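Long-range contacts in agarase (Pseudoalteromonas fuliginea, PDB 6XJ9), which probably hydrolyses agarose, the galactan of red algae, as a marine bacterial member of glycoside hydrolase family GH50: residues Y132-H138 with L208-F214; N160-W164 with Q213-L219; R263-W269 with N755-Y759; Y300-D306 with G429-N435. All coordinates share one frame; numbering follows the deposited sequence.

How the interactions relate
The four contacts fall into two neighbouring pairs. Interactions 1 and 2 both belong to the N-terminal CBM-like domain, their centres about 11 Å apart; they share Q213 and F214, and T163 of interaction 2 probably hydrogen-bonds H138 and K134 of interaction 1. Interactions 3 and 4, also about 11 Å apart between centres, lie on the opposite side of the chain's centre. There both segments of interaction 4 fall in the chain between the two segments of interaction 3, and N755 OD1 joins T303 OG1 in a probable hydrogen bond of 2.7 Å. The pairs do not meet: the nearest atoms of interactions 2 and 4 are about 23 Å apart, and the centres of 1 and 3 about 52 Å.

Interaction 1 of 4, residues Y132-H138 with L208-F214; sequences YAKLDGH and LRKNPQF
H138 slots between F214 and N211, and each takes one face of its imidazole. CB sits 3.7 Å from F214 CD1. With CG anti to the carbonyl carbon (chi1 -72°), the ring carries on between its two neighbours. CG is 3.5 Å from F214 CD1, where the phenyl presents its edge to the imidazole face, planes at 61°. F214 CB lies over that same face in a CH-pi contact. ND1 hydrogen-bonds T163 OG1. The two segments cover the last residues of strands 128-134 and 199-210, which both pair with strand 89-97 in the CBM-like domain, and the loops that follow, so the histidine links the two loops. At the tip, CE1 lies 3.0 Å from P212 O, which sits in the ring plane. NE2 is 3.6 Å from N211 CB, and this CB makes the CH-pi contact on the opposite face. With an alanine here, F214 and N211 would probably be left without the ring that separates them, and T163 OG1 would lose a partner. The N211 amide is held by D88 and N90. Further back, R209 crosses Y132 at about a right angle, its NH2 3.7 Å from Y132 CB and salt-bridged to E168.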
# COMPACT_ATOMS: atom_id res chain seq x y z
N TYR A 132 2.16 -22.10 -12.18
CA TYR A 132 2.14 -23.10 -13.23
C TYR A 132 2.47 -22.48 -14.58
O TYR A 132 2.26 -21.29 -14.81
CB TYR A 132 0.82 -23.87 -13.21
CG TYR A 132 -0.37 -23.04 -13.63
CD1 TYR A 132 -0.63 -22.80 -14.97
CD2 TYR A 132 -1.22 -22.48 -12.69
CE1 TYR A 132 -1.70 -22.02 -15.37
CE2 TYR A 132 -2.31 -21.71 -13.08
CZ TYR A 132 -2.54 -21.48 -14.42
OH TYR A 132 -3.61 -20.72 -14.82
N ALA A 133 3.01 -23.32 -15.47
CA ALA A 133 3.31 -22.95 -16.84
C ALA A 133 2.82 -24.08 -17.75
O ALA A 133 3.29 -25.20 -17.63
CB ALA A 133 4.80 -22.74 -16.97
N LYS A 134 1.85 -23.77 -18.62
CA LYS A 134 1.31 -24.74 -19.56
C LYS A 134 2.39 -25.08 -20.58
O LYS A 134 3.00 -24.18 -21.15
CB LYS A 134 0.10 -24.18 -20.31
CG LYS A 134 -1.20 -24.06 -19.52
CD LYS A 134 -2.28 -23.27 -20.25
CE LYS A 134 -1.89 -21.84 -20.53
NZ LYS A 134 -3.05 -20.91 -20.56
N LEU A 135 2.64 -26.38 -20.78
CA LEU A 135 3.69 -26.80 -21.70
C LEU A 135 3.08 -27.28 -23.01
O LEU A 135 3.76 -27.32 -24.02
CB LEU A 135 4.56 -27.86 -21.02
CG LEU A 135 5.46 -27.33 -19.90
CD1 LEU A 135 6.37 -28.41 -19.33
CD2 LEU A 135 6.28 -26.14 -20.38
N ASP A 136 1.79 -27.62 -22.97
CA ASP A 136 1.06 -28.15 -24.12
C ASP A 136 -0.43 -27.96 -23.88
O ASP A 136 -0.91 -28.08 -22.76
CB ASP A 136 1.38 -29.63 -24.35
CG ASP A 136 0.56 -30.27 -25.46
OD1 ASP A 136 0.94 -30.14 -26.64
OD2 ASP A 136 -0.47 -30.89 -25.14
N GLY A 137 -1.16 -27.66 -24.97
CA GLY A 137 -2.61 -27.59 -24.93
C GLY A 137 -3.12 -26.17 -24.73
O GLY A 137 -2.33 -25.23 -24.57
N HIS A 138 -4.46 -26.03 -24.74
CA HIS A 138 -5.13 -24.76 -24.48
C HIS A 138 -4.70 -23.72 -25.52
O HIS A 138 -4.73 -24.00 -26.71
CB HIS A 138 -4.98 -24.36 -23.00
CG HIS A 138 -5.79 -25.20 -22.06
ND1 HIS A 138 -6.23 -24.72 -20.84
CD2 HIS A 138 -6.25 -26.47 -22.15
CE1 HIS A 138 -6.92 -25.67 -20.22
NE2 HIS A 138 -6.95 -26.75 -21.01
N LEU A 208 4.22 -32.36 -12.90
CA LEU A 208 3.48 -32.19 -14.14
C LEU A 208 2.02 -32.54 -13.86
O LEU A 208 1.75 -33.49 -13.13
CB LEU A 208 4.05 -33.12 -15.22
CG LEU A 208 5.49 -32.88 -15.64
CD1 LEU A 208 5.90 -33.89 -16.70
CD2 LEU A 208 5.69 -31.46 -16.16
N ARG A 209 1.09 -31.77 -14.44
CA ARG A 209 -0.32 -31.98 -14.17
C ARG A 209 -1.13 -31.81 -15.45
O ARG A 209 -0.74 -31.05 -16.34
CB ARG A 209 -0.86 -30.97 -13.14
CG ARG A 209 0.04 -30.75 -11.93
CD ARG A 209 -0.57 -29.73 -10.99
NE ARG A 209 -0.80 -28.44 -11.63
CZ ARG A 209 -1.37 -27.40 -11.04
NH1 ARG A 209 -1.79 -27.51 -9.79
NH2 ARG A 209 -1.53 -26.27 -11.70
N LYS A 210 -2.26 -32.52 -15.52
CA LYS A 210 -3.23 -32.35 -16.59
C LYS A 210 -3.88 -30.97 -16.43
O LYS A 210 -4.30 -30.61 -15.34
CB LYS A 210 -4.31 -33.44 -16.52
CG LYS A 210 -3.81 -34.88 -16.53
N ASN A 211 -3.96 -30.22 -17.53
CA ASN A 211 -4.64 -28.93 -17.53
C ASN A 211 -6.12 -29.14 -17.20
O ASN A 211 -6.74 -30.07 -17.73
CB ASN A 211 -4.50 -28.21 -18.87
CG ASN A 211 -3.09 -27.78 -19.18
OD1 ASN A 211 -2.29 -27.59 -18.28
ND2 ASN A 211 -2.77 -27.63 -20.46
N PRO A 212 -6.73 -28.31 -16.33
CA PRO A 212 -8.18 -28.34 -16.12
C PRO A 212 -8.92 -28.01 -17.41
O PRO A 212 -8.30 -27.63 -18.40
CB PRO A 212 -8.42 -27.25 -15.06
CG PRO A 212 -7.07 -27.08 -14.38
CD PRO A 212 -6.05 -27.33 -15.47
N GLN A 213 -10.25 -28.16 -17.40
CA GLN A 213 -11.10 -27.88 -18.54
C GLN A 213 -10.77 -26.50 -19.13
O GLN A 213 -10.70 -25.52 -18.39
CB GLN A 213 -12.57 -27.95 -18.11
CG GLN A 213 -13.56 -27.95 -19.27
CD GLN A 213 -15.00 -27.84 -18.84
OE1 GLN A 213 -15.35 -28.04 -17.67
NE2 GLN A 213 -15.87 -27.50 -19.78
N PHE A 214 -10.57 -26.46 -20.46
CA PHE A 214 -10.31 -25.26 -21.24
C PHE A 214 -11.53 -24.33 -21.21
O PHE A 214 -12.60 -24.71 -21.67
CB PHE A 214 -9.95 -25.65 -22.68
CG PHE A 214 -9.66 -24.50 -23.62
CD1 PHE A 214 -8.62 -23.61 -23.37
CD2 PHE A 214 -10.44 -24.30 -24.75
CE1 PHE A 214 -8.37 -22.55 -24.22
CE2 PHE A 214 -10.18 -23.24 -25.61
CZ PHE A 214 -9.15 -22.37 -25.34

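Interaction 2 of 4, residues N160-W164 with Q213-L219; sequences NPDTW and QFNTAFL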
# COMPACT_ATOMS: atom_id res chain seq x y z
N ASN A 160 -2.09 -13.52 -22.36
CA ASN A 160 -3.51 -13.80 -22.45
C ASN A 160 -4.13 -13.92 -21.06
O ASN A 160 -3.43 -14.17 -20.08
CB ASN A 160 -3.75 -15.15 -23.15
CG ASN A 160 -3.89 -15.09 -24.66
OD1 ASN A 160 -4.08 -14.03 -25.24
ND2 ASN A 160 -3.85 -16.25 -25.30
N PRO A 161 -5.47 -13.82 -20.91
CA PRO A 161 -6.14 -14.26 -19.68
C PRO A 161 -5.83 -15.74 -19.46
O PRO A 161 -5.53 -16.46 -20.41
CB PRO A 161 -7.64 -14.18 -20.03
CG PRO A 161 -7.71 -13.16 -21.15
CD PRO A 161 -6.43 -13.36 -21.93
N ASP A 162 -5.92 -16.18 -18.21
CA ASP A 162 -5.86 -17.59 -17.85
C ASP A 162 -6.92 -18.36 -18.64
O ASP A 162 -7.99 -17.83 -18.93
CB ASP A 162 -6.10 -17.77 -16.36
CG ASP A 162 -4.99 -17.21 -15.49
OD1 ASP A 162 -3.90 -16.94 -16.03
OD2 ASP A 162 -5.22 -17.08 -14.27
N THR A 163 -6.60 -19.62 -18.97
CA THR A 163 -7.50 -20.46 -19.75
C THR A 163 -8.36 -21.30 -18.81
O THR A 163 -9.23 -22.03 -19.27
CB THR A 163 -6.77 -21.32 -20.79
OG1 THR A 163 -5.78 -22.09 -20.11
CG2 THR A 163 -6.13 -20.49 -21.88
N TRP A 164 -8.10 -21.21 -17.51
CA TRP A 164 -9.04 -21.69 -16.51
C TRP A 164 -8.91 -20.82 -15.26
O TRP A 164 -7.85 -20.25 -15.01
CB TRP A 164 -8.82 -23.18 -16.21
CG TRP A 164 -7.52 -23.49 -15.54
CD1 TRP A 164 -7.24 -23.44 -14.20
CD2 TRP A 164 -6.29 -23.89 -16.18
NE1 TRP A 164 -5.94 -23.79 -13.97
CE2 TRP A 164 -5.33 -24.07 -15.17
CE3 TRP A 164 -5.90 -24.11 -17.51
CZ2 TRP A 164 -4.02 -24.47 -15.43
CZ3 TRP A 164 -4.61 -24.51 -17.78
CH2 TRP A 164 -3.68 -24.69 -16.75
N GLN A 213 -10.25 -28.16 -17.40
CA GLN A 213 -11.10 -27.88 -18.54
C GLN A 213 -10.77 -26.50 -19.13
O GLN A 213 -10.70 -25.52 -18.39
CB GLN A 213 -12.57 -27.95 -18.11
CG GLN A 213 -13.56 -27.95 -19.27
CD GLN A 213 -15.00 -27.84 -18.84
OE1 GLN A 213 -15.35 -28.04 -17.67
NE2 GLN A 213 -15.87 -27.50 -19.78
N PHE A 214 -10.57 -26.46 -20.46
CA PHE A 214 -10.31 -25.26 -21.24
C PHE A 214 -11.53 -24.33 -21.21
O PHE A 214 -12.60 -24.71 -21.67
CB PHE A 214 -9.95 -25.65 -22.68
CG PHE A 214 -9.66 -24.50 -23.62
CD1 PHE A 214 -8.62 -23.61 -23.37
CD2 PHE A 214 -10.44 -24.30 -24.75
CE1 PHE A 214 -8.37 -22.55 -24.22
CE2 PHE A 214 -10.18 -23.24 -25.61
CZ PHE A 214 -9.15 -22.37 -25.34
N ASN A 215 -11.36 -23.12 -20.66
CA ASN A 215 -12.44 -22.14 -20.72
C ASN A 215 -12.42 -21.45 -22.08
O ASN A 215 -11.64 -20.53 -22.31
CB ASN A 215 -12.42 -21.14 -19.56
CG ASN A 215 -13.34 -19.95 -19.77
OD1 ASN A 215 -14.23 -19.97 -20.62
ND2 ASN A 215 -13.11 -18.88 -19.02
N THR A 216 -13.34 -21.88 -22.95
CA THR A 216 -13.42 -21.46 -24.33
C THR A 216 -13.81 -19.98 -24.43
O THR A 216 -13.60 -19.35 -25.46
CB THR A 216 -14.38 -22.37 -25.11
OG1 THR A 216 -15.65 -22.30 -24.46
CG2 THR A 216 -13.94 -23.82 -25.13
N ALA A 217 -14.36 -19.44 -23.34
CA ALA A 217 -14.77 -18.04 -23.33
C ALA A 217 -13.70 -17.15 -22.70
O ALA A 217 -13.99 -16.03 -22.28
CB ALA A 217 -16.10 -17.91 -22.61
N PHE A 218 -12.43 -17.60 -22.68
CA PHE A 218 -11.41 -16.88 -21.94
C PHE A 218 -11.01 -15.57 -22.62
O PHE A 218 -10.44 -14.69 -21.98
CB PHE A 218 -10.17 -17.74 -21.67
CG PHE A 218 -9.18 -17.85 -22.81
CD1 PHE A 218 -9.49 -18.57 -23.96
CD2 PHE A 218 -7.93 -17.27 -22.72
CE1 PHE A 218 -8.57 -18.69 -25.00
CE2 PHE A 218 -7.01 -17.39 -23.75
CZ PHE A 218 -7.33 -18.11 -24.89
N LEU A 219 -11.27 -15.45 -23.93
CA LEU A 219 -10.99 -14.20 -24.63
C LEU A 219 -12.29 -13.49 -25.00
O LEU A 219 -12.28 -12.56 -25.80
CB LEU A 219 -10.16 -14.48 -25.89
CG LEU A 219 -8.72 -14.92 -25.65
CD1 LEU A 219 -8.11 -15.48 -26.93
CD2 LEU A 219 -7.86 -13.77 -25.12
O HOH W 1 -10.34 -18.67 -17.74
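Q213 O touches W164 CB at 3.7 Å, and from there the second segment runs along the loop that carries T163. F214 adds its ring edge, with CE1 against the T163 CG2 methyl. N215 follows with the one direct hydrogen bond between the segments: its backbone N donates to T163 O at 2.8 Å, nearly straight at 163°. Its side chain works twice. ND2 donates to a water 3.1 Å away, and that water in turn donates to D162 O, while OD1 accepts from A217 N, which sits above the carbonyl plane of the amide rather than on a lone pair. F218 then turns back into the contact, chi1 of 81° swinging its ring in against T163 and N160. T163 CG2 rests over one face of the ring, 3.8 Å from the F218 centroid, and L219 CG covers the other. N160 ND2 comes in at the edge, 3.7 Å from F218 CE2, with the amide plane 77° from the ring; this amide is also held by S155 and D139. The F218 carbonyl O is 3.2 Å from P161 CG, and L219 closes the walk by laying CD2 3.5 Å from P161 CD. The pattern is that of an Asx turn at N215 set within a type I beta turn, N215 to F218, which packs its phenylalanine onto a neighbouring loop of the CBM-like domain.

Interaction 3 of 4, residues R263-W269 with N755-Y759; sequences RSRFGGW and NESMY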
# COMPACT_ATOMS: atom_id res chain seq x y z
N ARG A 263 10.99 24.33 -4.00
CA ARG A 263 11.37 23.99 -5.37
C ARG A 263 11.39 25.26 -6.21
O ARG A 263 10.48 26.08 -6.11
CB ARG A 263 10.41 22.95 -5.97
CG ARG A 263 10.52 21.56 -5.35
CD ARG A 263 11.83 20.86 -5.67
NE ARG A 263 11.93 19.54 -5.06
CZ ARG A 263 12.32 19.32 -3.81
NH1 ARG A 263 12.64 20.33 -3.02
NH2 ARG A 263 12.40 18.08 -3.35
N SER A 264 12.42 25.42 -7.05
CA SER A 264 12.52 26.58 -7.92
C SER A 264 11.51 26.45 -9.06
O SER A 264 10.93 25.38 -9.25
CB SER A 264 13.93 26.78 -8.42
OG SER A 264 14.32 25.74 -9.31
N ARG A 265 11.32 27.54 -9.82
CA ARG A 265 10.28 27.56 -10.84
C ARG A 265 10.49 26.45 -11.88
O ARG A 265 9.53 25.91 -12.38
CB ARG A 265 10.10 28.96 -11.46
CG ARG A 265 11.36 29.62 -11.99
CD ARG A 265 11.13 31.03 -12.53
NE ARG A 265 12.20 31.34 -13.46
CZ ARG A 265 12.25 32.37 -14.30
NH1 ARG A 265 11.27 33.25 -14.33
NH2 ARG A 265 13.29 32.49 -15.11
N PHE A 266 11.76 26.12 -12.17
CA PHE A 266 12.12 25.05 -13.08
C PHE A 266 12.27 23.71 -12.36
O PHE A 266 12.81 22.76 -12.93
CB PHE A 266 13.39 25.41 -13.88
CG PHE A 266 13.20 26.45 -14.95
CD1 PHE A 266 12.67 26.12 -16.19
CD2 PHE A 266 13.59 27.77 -14.75
CE1 PHE A 266 12.51 27.07 -17.19
CE2 PHE A 266 13.42 28.72 -15.74
CZ PHE A 266 12.88 28.37 -16.96
N GLY A 267 11.78 23.61 -11.12
CA GLY A 267 11.77 22.34 -10.39
C GLY A 267 13.12 21.98 -9.75
O GLY A 267 13.35 20.84 -9.34
N GLY A 268 14.02 22.96 -9.63
CA GLY A 268 15.29 22.70 -8.98
C GLY A 268 15.25 22.90 -7.47
O GLY A 268 14.20 23.20 -6.88
N TRP A 269 16.43 22.75 -6.86
CA TRP A 269 16.65 22.73 -5.43
C TRP A 269 16.77 24.17 -4.92
O TRP A 269 17.86 24.74 -4.93
CB TRP A 269 17.91 21.92 -5.11
CG TRP A 269 18.13 21.65 -3.65
CD1 TRP A 269 17.18 21.65 -2.66
CD2 TRP A 269 19.37 21.28 -3.02
NE1 TRP A 269 17.75 21.33 -1.46
CE2 TRP A 269 19.09 21.10 -1.65
CE3 TRP A 269 20.67 21.09 -3.48
CZ2 TRP A 269 20.08 20.75 -0.73
CZ3 TRP A 269 21.65 20.75 -2.57
CH2 TRP A 269 21.36 20.58 -1.22
N ASN A 755 10.55 12.33 -4.61
CA ASN A 755 10.86 13.61 -5.23
C ASN A 755 11.15 14.65 -4.15
O ASN A 755 11.97 15.55 -4.36
CB ASN A 755 9.71 14.09 -6.12
CG ASN A 755 9.60 13.33 -7.42
OD1 ASN A 755 10.61 13.08 -8.09
ND2 ASN A 755 8.38 12.98 -7.81
N GLU A 756 10.47 14.52 -3.00
CA GLU A 756 10.62 15.46 -1.90
C GLU A 756 12.05 15.39 -1.37
O GLU A 756 12.67 16.43 -1.12
CB GLU A 756 9.57 15.17 -0.82
CG GLU A 756 9.59 16.16 0.33
CD GLU A 756 9.30 17.59 -0.10
OE1 GLU A 756 8.35 17.79 -0.89
OE2 GLU A 756 10.04 18.50 0.33
N SER A 757 12.57 14.17 -1.23
CA SER A 757 13.81 13.97 -0.50
C SER A 757 15.03 13.91 -1.42
O SER A 757 16.15 13.89 -0.92
CB SER A 757 13.72 12.74 0.38
OG SER A 757 13.54 11.59 -0.42
N MET A 758 14.83 13.94 -2.74
CA MET A 758 15.94 13.59 -3.64
C MET A 758 17.13 14.53 -3.51
O MET A 758 18.26 14.06 -3.49
CB MET A 758 15.54 13.46 -5.11
CG MET A 758 14.98 14.71 -5.75
SD MET A 758 14.28 14.26 -7.37
CE MET A 758 13.37 15.77 -7.73
N TYR A 759 16.89 15.85 -3.45
CA TYR A 759 18.00 16.79 -3.44
C TYR A 759 18.85 16.59 -2.19
O TYR A 759 20.07 16.44 -2.27
CB TYR A 759 17.50 18.23 -3.66
CG TYR A 759 16.95 18.47 -5.04
CD1 TYR A 759 17.74 18.28 -6.17
CD2 TYR A 759 15.64 18.88 -5.23
CE1 TYR A 759 17.24 18.47 -7.44
CE2 TYR A 759 15.13 19.12 -6.51
CZ TYR A 759 15.94 18.92 -7.61
OH TYR A 759 15.46 19.10 -8.88
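R263 reaches Y759 and the carbonyls one turn earlier in the same helix because its chain bends at chi2 (-68°) and runs extended through chi3, which carries the guanidinium over the edge of the tyrosine. W269 lies instead over a face of the ring, its CG anti to the backbone N (chi1 -171°). NH2 of R263 donates to two successive carbonyls of helix 745-763, N755 O at 2.8 Å and E756 O also at 2.8 Å; both oxygens lie in the guanidinium plane. Over the centre of the guanidinium face stands Y759 CD2, 3.6 Å from R263 CZ; with the planes 77° apart, the arginine meets the edge of the tyrosine ring and not its pi face. W269 and Y759 trade methylenes instead: Y759 CB sits 3.5 Å from the centroid of the indole five-membered ring, and W269 CB lies over the phenol face. Their ring planes are almost parallel but barely overlap. Y759 OH donates at 2.8 Å to G267 O, which ends a type I turn from S264, and also bonds L301 N of strand 299-305, tying helix, turn and strand together. A methionine in place of R263 would probably leave the carbonyls of N755 and E756 without this donor and the tyrosine edge without its flat cover. E756 OE2, which hydrogen-bonds N262, stays 4.4 Å from R263 NH2 and well out of the guanidinium plane, where it would probably add only longer-range attraction; within this contact the guanidinium's hydrogen bonds go to neutral helix carbonyls.

Interaction 4 of 4, residues Y300-D306 with G429-N435; sequences YLATGID and GFSSLGN
S431 OG is gripped by two backbone groups: it donates to L301 O at 2.7 Å, in the carbonyl plane on a lone pair, and accepts from T303 N at 2.7 Å and 168°. With OG set between backbone N and carbonyl carbon (chi1 70°), the hydroxyl bridges these two groups of strand 299-305. This strand runs parallel to strand 709-714, in keeping with the (beta/alpha)8 barrel of GH50 enzymes; the partner loop leaves helix 413-428 through a Schellman motif at G429. Y300 OH donates to S431 O at 2.7 Å from well above its carbonyl plane, and S431 N donates to T303 OG1 at 3.1 Å, a hydroxyl that also bonds N755. S432 OG donates to T303 O at 2.7 Å and is likewise bonded to H713. The backbone N of S432 adds a weak bond to the same carbonyl. G304 fits only as glycine: a CB there would collide with S432 O. Beyond it, I305 CG1 lies over one face of the F430 ring, while I305 CD1 comes within 3.6 Å of F430 CE2. A water bridges I305 N and S432 O. Farther along, G434 N donates to I305 O at 2.8 Å, and N435 N reaches D306 OD1 at 3.0 Å on the anti side of the carboxylate.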
# COMPACT_ATOMS: atom_id res chain seq x y z
N TYR A 300 19.44 20.41 -10.08
CA TYR A 300 18.27 19.81 -10.70
C TYR A 300 18.56 18.35 -11.00
O TYR A 300 19.63 18.02 -11.50
CB TYR A 300 17.92 20.58 -11.99
CG TYR A 300 16.73 20.09 -12.78
CD1 TYR A 300 15.44 20.52 -12.48
CD2 TYR A 300 16.89 19.23 -13.84
CE1 TYR A 300 14.34 20.07 -13.21
CE2 TYR A 300 15.81 18.78 -14.59
CZ TYR A 300 14.53 19.20 -14.28
OH TYR A 300 13.47 18.76 -15.03
N LEU A 301 17.61 17.49 -10.64
CA LEU A 301 17.61 16.08 -11.03
C LEU A 301 16.34 15.83 -11.83
O LEU A 301 15.30 16.42 -11.52
CB LEU A 301 17.64 15.22 -9.77
CG LEU A 301 18.84 15.38 -8.84
CD1 LEU A 301 18.60 14.64 -7.54
CD2 LEU A 301 20.13 14.89 -9.49
N ALA A 302 16.41 14.96 -12.84
CA ALA A 302 15.27 14.73 -13.72
C ALA A 302 14.46 13.53 -13.26
O ALA A 302 14.91 12.39 -13.37
CB ALA A 302 15.74 14.54 -15.15
N THR A 303 13.25 13.80 -12.77
CA THR A 303 12.28 12.76 -12.47
C THR A 303 11.02 13.05 -13.28
O THR A 303 10.74 14.20 -13.62
CB THR A 303 11.99 12.64 -10.97
OG1 THR A 303 11.37 13.86 -10.54
CG2 THR A 303 13.23 12.37 -10.15
N GLY A 304 10.28 11.99 -13.61
CA GLY A 304 9.13 12.16 -14.48
C GLY A 304 8.79 10.86 -15.20
O GLY A 304 9.33 9.81 -14.87
N ILE A 305 7.92 10.98 -16.21
CA ILE A 305 7.20 9.87 -16.79
C ILE A 305 7.23 10.03 -18.31
O ILE A 305 7.06 11.14 -18.83
CB ILE A 305 5.75 9.87 -16.24
CG1 ILE A 305 5.69 9.53 -14.75
CG2 ILE A 305 4.86 8.96 -17.05
CD1 ILE A 305 4.37 9.86 -14.07
N ASP A 306 7.37 8.91 -19.01
CA ASP A 306 7.43 8.93 -20.46
C ASP A 306 6.04 8.76 -21.06
O ASP A 306 5.12 8.29 -20.38
CB ASP A 306 8.33 7.82 -21.00
CG ASP A 306 9.75 7.81 -20.47
OD1 ASP A 306 10.40 8.88 -20.46
OD2 ASP A 306 10.22 6.70 -20.10
N GLY A 429 5.47 15.95 -7.48
CA GLY A 429 6.84 16.36 -7.24
C GLY A 429 7.80 16.08 -8.40
O GLY A 429 9.00 16.29 -8.28
N PHE A 430 7.28 15.61 -9.54
CA PHE A 430 8.17 15.28 -10.64
C PHE A 430 8.79 16.55 -11.23
O PHE A 430 8.09 17.54 -11.48
CB PHE A 430 7.44 14.44 -11.70
CG PHE A 430 7.22 12.99 -11.36
CD1 PHE A 430 8.28 12.14 -11.11
CD2 PHE A 430 5.93 12.47 -11.30
CE1 PHE A 430 8.08 10.80 -10.82
CE2 PHE A 430 5.73 11.13 -10.98
CZ PHE A 430 6.80 10.29 -10.75
N SER A 431 10.09 16.48 -11.51
CA SER A 431 10.85 17.62 -11.99
C SER A 431 10.63 17.89 -13.48
O SER A 431 11.02 18.96 -13.95
CB SER A 431 12.31 17.45 -11.72
OG SER A 431 12.84 16.43 -12.55
N SER A 432 10.07 16.91 -14.21
CA SER A 432 10.03 16.98 -15.67
C SER A 432 8.87 16.16 -16.23
O SER A 432 8.31 15.31 -15.53
CB SER A 432 11.35 16.51 -16.26
OG SER A 432 11.53 15.11 -16.06
N LEU A 433 8.51 16.44 -17.49
CA LEU A 433 7.80 15.51 -18.35
C LEU A 433 8.86 14.72 -19.11
O LEU A 433 9.81 15.31 -19.61
CB LEU A 433 6.95 16.29 -19.37
CG LEU A 433 5.87 17.23 -18.82
CD1 LEU A 433 5.28 18.08 -19.95
CD2 LEU A 433 4.76 16.43 -18.14
N GLY A 434 8.65 13.40 -19.25
CA GLY A 434 9.68 12.55 -19.82
C GLY A 434 9.66 12.53 -21.34
O GLY A 434 9.10 13.41 -21.99
N ASN A 435 10.34 11.51 -21.89
CA ASN A 435 10.50 11.36 -23.32
C ASN A 435 9.15 11.07 -23.96
O ASN A 435 8.28 10.45 -23.33
CB ASN A 435 11.55 10.30 -23.68
CG ASN A 435 12.06 10.48 -25.09
OD1 ASN A 435 12.02 11.58 -25.62
ND2 ASN A 435 12.48 9.39 -25.74
O HOH W 2 6.45 13.50 -16.02